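Long-range contact in putative diflavin flavoprotein A 5 (Nostoc sp. PCC 7120, PDB 4FEK), which probably carries electrons from NADH to oxygen, reducing it to water, and is represented by its N-terminal diiron-type metallo-beta-lactamase-like domain: residues A[45-57]-A[137-149]. Numbering follows the deposited sequence.
Sequences SYVIEGDKTAIID and TLDLGKGHVLKFL
I48 meets L140 and H144 chiefly through its CG2 methyl, where two beta hairpins touch at their turn ends and the two sheets of a metallo-beta-lactamase-like sandwich come together. With CG2 anti to the backbone N, the methyl reaches over one face of the H144 imidazole, 4.0 Å from the ring centroid and 29° off its normal, a CH-pi contact. The same CG2 lies 3.7 Å from CD2 of L140, whose side chain crosses that of I48 at about a right angle; CB of A54 meets this CD2 as well, at 4.0 Å. The ring's rotation is fixed by hydrogen bonds from outside, ND1 with D164 and NE2 with N17. A single direct hydrogen bond ties the turns: K52 N gives a nearly straight bond (2.8 Å, 169°) to L140 O. Beside it G50 brings its CA to L140 O in a CA-H...O contact (3.5 Å). The extended K142 chain crosses D51 obliquely, CE 3.4 Å from OD1, while NZ stays beyond salt-bridge distance and is linked through a water to E49 O. D139 OD1 accepts from G141 N in an Asx turn, the donor standing above the carboxylate plane. The first hairpin, 41-49 with 53-56, lies between strands 18-25 and 80-84 of one sheet; the second, 138-139 with 145-150, forms an edge of the other, beside strand 160-164.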
loop_
_atom_site.group_PDB
_atom_site.type_symbol
_atom_site.label_atom_id
_atom_site.label_comp_id
_atom_site.label_asym_id
_atom_site.label_seq_id
_atom_site.Cartn_x
_atom_site.Cartn_y
_atom_site.Cartn_z
ATOM N N SER A 45 3.647 -5.789 0.330
ATOM C CA SER A 45 3.880 -5.250 1.652
ATOM C C SER A 45 5.368 -4.884 1.687
ATOM O O SER A 45 6.167 -5.413 0.910
ATOM C CB SER A 45 3.558 -6.318 2.715
ATOM O OG SER A 45 3.653 -5.783 4.018
ATOM N N TYR A 46 5.742 -3.983 2.578
ATOM C CA TYR A 46 7.113 -3.486 2.575
ATOM C C TYR A 46 7.687 -3.496 3.992
ATOM O O TYR A 46 6.939 -3.436 4.968
ATOM C CB TYR A 46 7.152 -2.062 2.006
ATOM C CG TYR A 46 6.655 -1.999 0.589
ATOM C CD1 TYR A 46 7.525 -2.144 -0.475
ATOM C CD2 TYR A 46 5.287 -1.866 0.314
ATOM C CE1 TYR A 46 7.061 -2.118 -1.806
ATOM C CE2 TYR A 46 4.818 -1.852 -0.995
ATOM C CZ TYR A 46 5.701 -1.970 -2.045
ATOM O OH TYR A 46 5.218 -1.943 -3.343
ATOM N N VAL A 47 9.018 -3.565 4.090
ATOM C CA VAL A 47 9.721 -3.544 5.380
ATOM C C VAL A 47 10.838 -2.520 5.278
ATOM O O VAL A 47 11.636 -2.576 4.344
ATOM C CB VAL A 47 10.360 -4.913 5.713
ATOM C CG1 VAL A 47 10.969 -4.875 7.112
ATOM C CG2 VAL A 47 9.322 -6.036 5.599
ATOM N N ILE A 48 10.847 -1.543 6.180
ATOM C CA ILE A 48 11.964 -0.602 6.266
ATOM C C ILE A 48 12.680 -0.829 7.598
ATOM O O ILE A 48 12.066 -0.749 8.669
ATOM C CB ILE A 48 11.507 0.871 6.203
ATOM C CG1 ILE A 48 10.698 1.142 4.929
ATOM C CG2 ILE A 48 12.718 1.806 6.286
ATOM C CD1 ILE A 48 9.829 2.423 5.033
ATOM N N GLU A 49 13.983 -1.093 7.538
ATOM C CA GLU A 49 14.731 -1.377 8.759
ATOM C C GLU A 49 15.723 -0.276 9.062
ATOM O O GLU A 49 16.825 -0.275 8.515
ATOM C CB GLU A 49 15.507 -2.691 8.624
ATOM C CG GLU A 49 14.658 -3.935 8.609
ATOM C CD GLU A 49 15.500 -5.198 8.487
ATOM O OE1 GLU A 49 16.750 -5.084 8.425
ATOM O OE2 GLU A 49 14.912 -6.301 8.453
ATOM N N GLY A 50 15.351 0.659 9.922
ATOM C CA GLY A 50 16.309 1.656 10.356
ATOM C C GLY A 50 16.784 1.219 11.727
ATOM O O GLY A 50 16.948 0.023 11.985
ATOM N N ASP A 51 16.987 2.186 12.607
ATOM C CA ASP A 51 17.085 1.922 14.031
ATOM C C ASP A 51 15.822 1.214 14.525
ATOM O O ASP A 51 15.893 0.298 15.353
ATOM C CB ASP A 51 17.260 3.243 14.772
ATOM C CG ASP A 51 18.671 3.811 14.618
ATOM O OD1 ASP A 51 19.610 3.015 14.395
ATOM O OD2 ASP A 51 18.836 5.043 14.719
ATOM N N LYS A 52 14.668 1.652 14.021
ATOM C CA LYS A 52 13.392 0.987 14.296
ATOM C C LYS A 52 12.896 0.308 13.025
ATOM O O LYS A 52 13.267 0.709 11.923
ATOM C CB LYS A 52 12.343 1.996 14.791
ATOM C CG LYS A 52 12.630 2.566 16.192
ATOM C CD LYS A 52 11.415 3.342 16.701
ATOM C CE LYS A 52 11.673 3.978 18.057
ATOM N NZ LYS A 52 13.078 4.467 18.147
ATOM N N THR A 53 12.068 -0.727 13.173
ATOM C CA THR A 53 11.550 -1.443 12.006
ATOM C C THR A 53 10.045 -1.206 11.800
ATOM O O THR A 53 9.254 -1.275 12.737
ATOM C CB THR A 53 11.882 -2.967 12.068
ATOM O OG1 THR A 53 13.298 -3.147 11.964
ATOM C CG2 THR A 53 11.246 -3.703 10.912
ATOM N N ALA A 54 9.664 -0.895 10.567
ATOM C CA ALA A 54 8.256 -0.755 10.214
ATOM C C ALA A 54 7.883 -1.650 9.049
ATOM O O ALA A 54 8.656 -1.840 8.100
ATOM C CB ALA A 54 7.920 0.721 9.867
ATOM N N ILE A 55 6.686 -2.211 9.123
ATOM C CA ILE A 55 6.111 -2.873 7.974
ATOM C C ILE A 55 4.981 -2.009 7.417
ATOM O O ILE A 55 4.278 -1.308 8.148
ATOM C CB ILE A 55 5.638 -4.313 8.274
ATOM C CG1 ILE A 55 4.536 -4.341 9.311
ATOM C CG2 ILE A 55 6.816 -5.174 8.794
ATOM C CD1 ILE A 55 4.182 -5.794 9.719
ATOM N N ILE A 56 4.823 -2.066 6.111
ATOM C CA ILE A 56 3.789 -1.277 5.472
ATOM C C ILE A 56 2.814 -2.197 4.744
ATOM O O ILE A 56 3.239 -3.008 3.934
ATOM C CB ILE A 56 4.402 -0.288 4.494
ATOM C CG1 ILE A 56 5.214 0.756 5.268
ATOM C CG2 ILE A 56 3.286 0.366 3.635
ATOM C CD1 ILE A 56 6.217 1.533 4.443
ATOM N N ASP A 57 1.525 -2.082 5.072
ATOM C CA ASP A 57 0.429 -2.822 4.403
ATOM C C ASP A 57 0.456 -4.364 4.363
ATOM O O ASP A 57 0.598 -4.948 3.282
ATOM C CB ASP A 57 0.225 -2.298 2.968
ATOM C CG ASP A 57 -0.374 -0.892 2.942
ATOM O OD1 ASP A 57 -1.221 -0.603 3.814
ATOM O OD2 ASP A 57 -0.005 -0.079 2.061
ATOM N N THR A 137 6.107 13.663 11.697
ATOM C CA THR A 137 6.832 12.632 10.985
ATOM C C THR A 137 7.182 11.495 11.927
ATOM O O THR A 137 7.013 11.605 13.140
ATOM C CB THR A 137 8.106 13.182 10.328
ATOM O OG1 THR A 137 8.947 13.765 11.325
ATOM C CG2 THR A 137 7.749 14.239 9.276
ATOM N N LEU A 138 7.653 10.391 11.355
ATOM C CA LEU A 138 8.082 9.247 12.133
ATOM C C LEU A 138 9.506 8.892 11.738
ATOM O O LEU A 138 9.767 8.476 10.601
ATOM C CB LEU A 138 7.150 8.059 11.888
ATOM C CG LEU A 138 7.483 6.754 12.615
ATOM C CD1 LEU A 138 7.362 6.902 14.118
ATOM C CD2 LEU A 138 6.589 5.634 12.100
ATOM N N ASP A 139 10.433 9.053 12.673
ATOM C CA ASP A 139 11.829 8.757 12.389
ATOM C C ASP A 139 12.152 7.301 12.740
ATOM O O ASP A 139 12.083 6.890 13.899
ATOM C CB ASP A 139 12.747 9.724 13.138
ATOM C CG ASP A 139 14.224 9.532 12.794
ATOM O OD1 ASP A 139 14.545 8.806 11.828
ATOM O OD2 ASP A 139 15.070 10.138 13.482
ATOM N N LEU A 140 12.506 6.530 11.721
ATOM C CA LEU A 140 12.937 5.143 11.910
ATOM C C LEU A 140 14.440 5.063 12.212
ATOM O O LEU A 140 14.970 3.984 12.530
ATOM C CB LEU A 140 12.625 4.333 10.647
ATOM C CG LEU A 140 11.329 3.518 10.576
ATOM C CD1 LEU A 140 10.257 4.102 11.426
ATOM C CD2 LEU A 140 10.859 3.317 9.123
ATOM N N GLY A 141 15.126 6.199 12.079
ATOM C CA GLY A 141 16.567 6.252 12.256
ATOM C C GLY A 141 17.303 6.025 10.948
ATOM O O GLY A 141 16.693 5.663 9.934
ATOM N N LYS A 142 18.620 6.233 10.975
ATOM C CA LYS A 142 19.487 6.056 9.804
ATOM C C LYS A 142 19.061 6.887 8.585
ATOM O O LYS A 142 19.420 6.573 7.436
ATOM C CB LYS A 142 19.615 4.567 9.453
ATOM C CG LYS A 142 20.288 3.763 10.564
ATOM C CD LYS A 142 20.132 2.256 10.372
ATOM C CE LYS A 142 20.775 1.486 11.532
ATOM N NZ LYS A 142 20.894 0.015 11.243
ATOM N N GLY A 143 18.288 7.937 8.843
ATOM C CA GLY A 143 17.834 8.829 7.798
ATOM C C GLY A 143 16.412 8.554 7.346
ATOM O O GLY A 143 15.826 9.359 6.629
ATOM N N HIS A 144 15.852 7.427 7.773
ATOM C CA HIS A 144 14.521 7.019 7.327
ATOM C C HIS A 144 13.448 7.760 8.094
ATOM O O HIS A 144 12.819 7.208 8.998
ATOM C CB HIS A 144 14.338 5.505 7.430
ATOM C CG HIS A 144 15.260 4.737 6.539
ATOM N ND1 HIS A 144 14.958 4.446 5.224
ATOM C CD2 HIS A 144 16.498 4.233 6.763
ATOM C CE1 HIS A 144 15.965 3.782 4.683
ATOM N NE2 HIS A 144 16.915 3.651 5.593
ATOM N N VAL A 145 13.287 9.036 7.757
ATOM C CA VAL A 145 12.218 9.843 8.308
ATOM C C VAL A 145 11.011 9.688 7.386
ATOM O O VAL A 145 11.100 9.930 6.180
ATOM C CB VAL A 145 12.615 11.319 8.389
ATOM C CG1 VAL A 145 11.483 12.137 8.999
ATOM C CG2 VAL A 145 13.907 11.489 9.191
ATOM N N LEU A 146 9.890 9.266 7.957
ATOM C CA LEU A 146 8.663 9.062 7.195
ATOM C C LEU A 146 7.774 10.292 7.248
ATOM O O LEU A 146 7.451 10.771 8.333
ATOM C CB LEU A 146 7.889 7.885 7.783
ATOM C CG LEU A 146 8.169 6.508 7.185
ATOM C CD1 LEU A 146 9.566 6.407 6.670
ATOM C CD2 LEU A 146 7.848 5.404 8.185
ATOM N N LYS A 147 7.379 10.794 6.079
ATOM C CA LYS A 147 6.386 11.864 5.986
ATOM C C LYS A 147 5.046 11.225 5.636
ATOM O O LYS A 147 5.010 10.256 4.884
ATOM C CB LYS A 147 6.784 12.867 4.908
ATOM C CG LYS A 147 8.159 13.503 5.160
ATOM C CD LYS A 147 8.380 14.734 4.288
ATOM C CE LYS A 147 9.550 15.576 4.801
ATOM N NZ LYS A 147 9.794 16.764 3.931
ATOM N N PHE A 148 3.960 11.744 6.203
ATOM C CA PHE A 148 2.626 11.179 5.985
ATOM C C PHE A 148 1.673 12.141 5.286
ATOM O O PHE A 148 1.534 13.309 5.688
ATOM C CB PHE A 148 2.039 10.687 7.310
ATOM C CG PHE A 148 2.799 9.533 7.897
ATOM C CD1 PHE A 148 3.849 9.755 8.783
ATOM C CD2 PHE A 148 2.506 8.232 7.526
ATOM C CE1 PHE A 148 4.579 8.690 9.306
ATOM C CE2 PHE A 148 3.233 7.163 8.061
ATOM C CZ PHE A 148 4.262 7.399 8.947
ATOM N N LEU A 149 1.020 11.646 4.237
ATOM C CA LEU A 149 0.121 12.463 3.440
ATOM C C LEU A 149 -1.248 11.792 3.385
ATOM O O LEU A 149 -1.492 10.919 2.551
ATOM C CB LEU A 149 0.667 12.668 2.024
ATOM C CG LEU A 149 2.047 13.324 1.841
ATOM C CD1 LEU A 149 3.216 12.357 2.089
ATOM C CD2 LEU A 149 2.160 13.930 0.458
HETATM O O HOH W 1 19.363 -1.268 9.022
HETATM O O HOH W 2 19.916 6.929 13.590
HETATM O O HOH W 3 14.310 6.017 15.812
#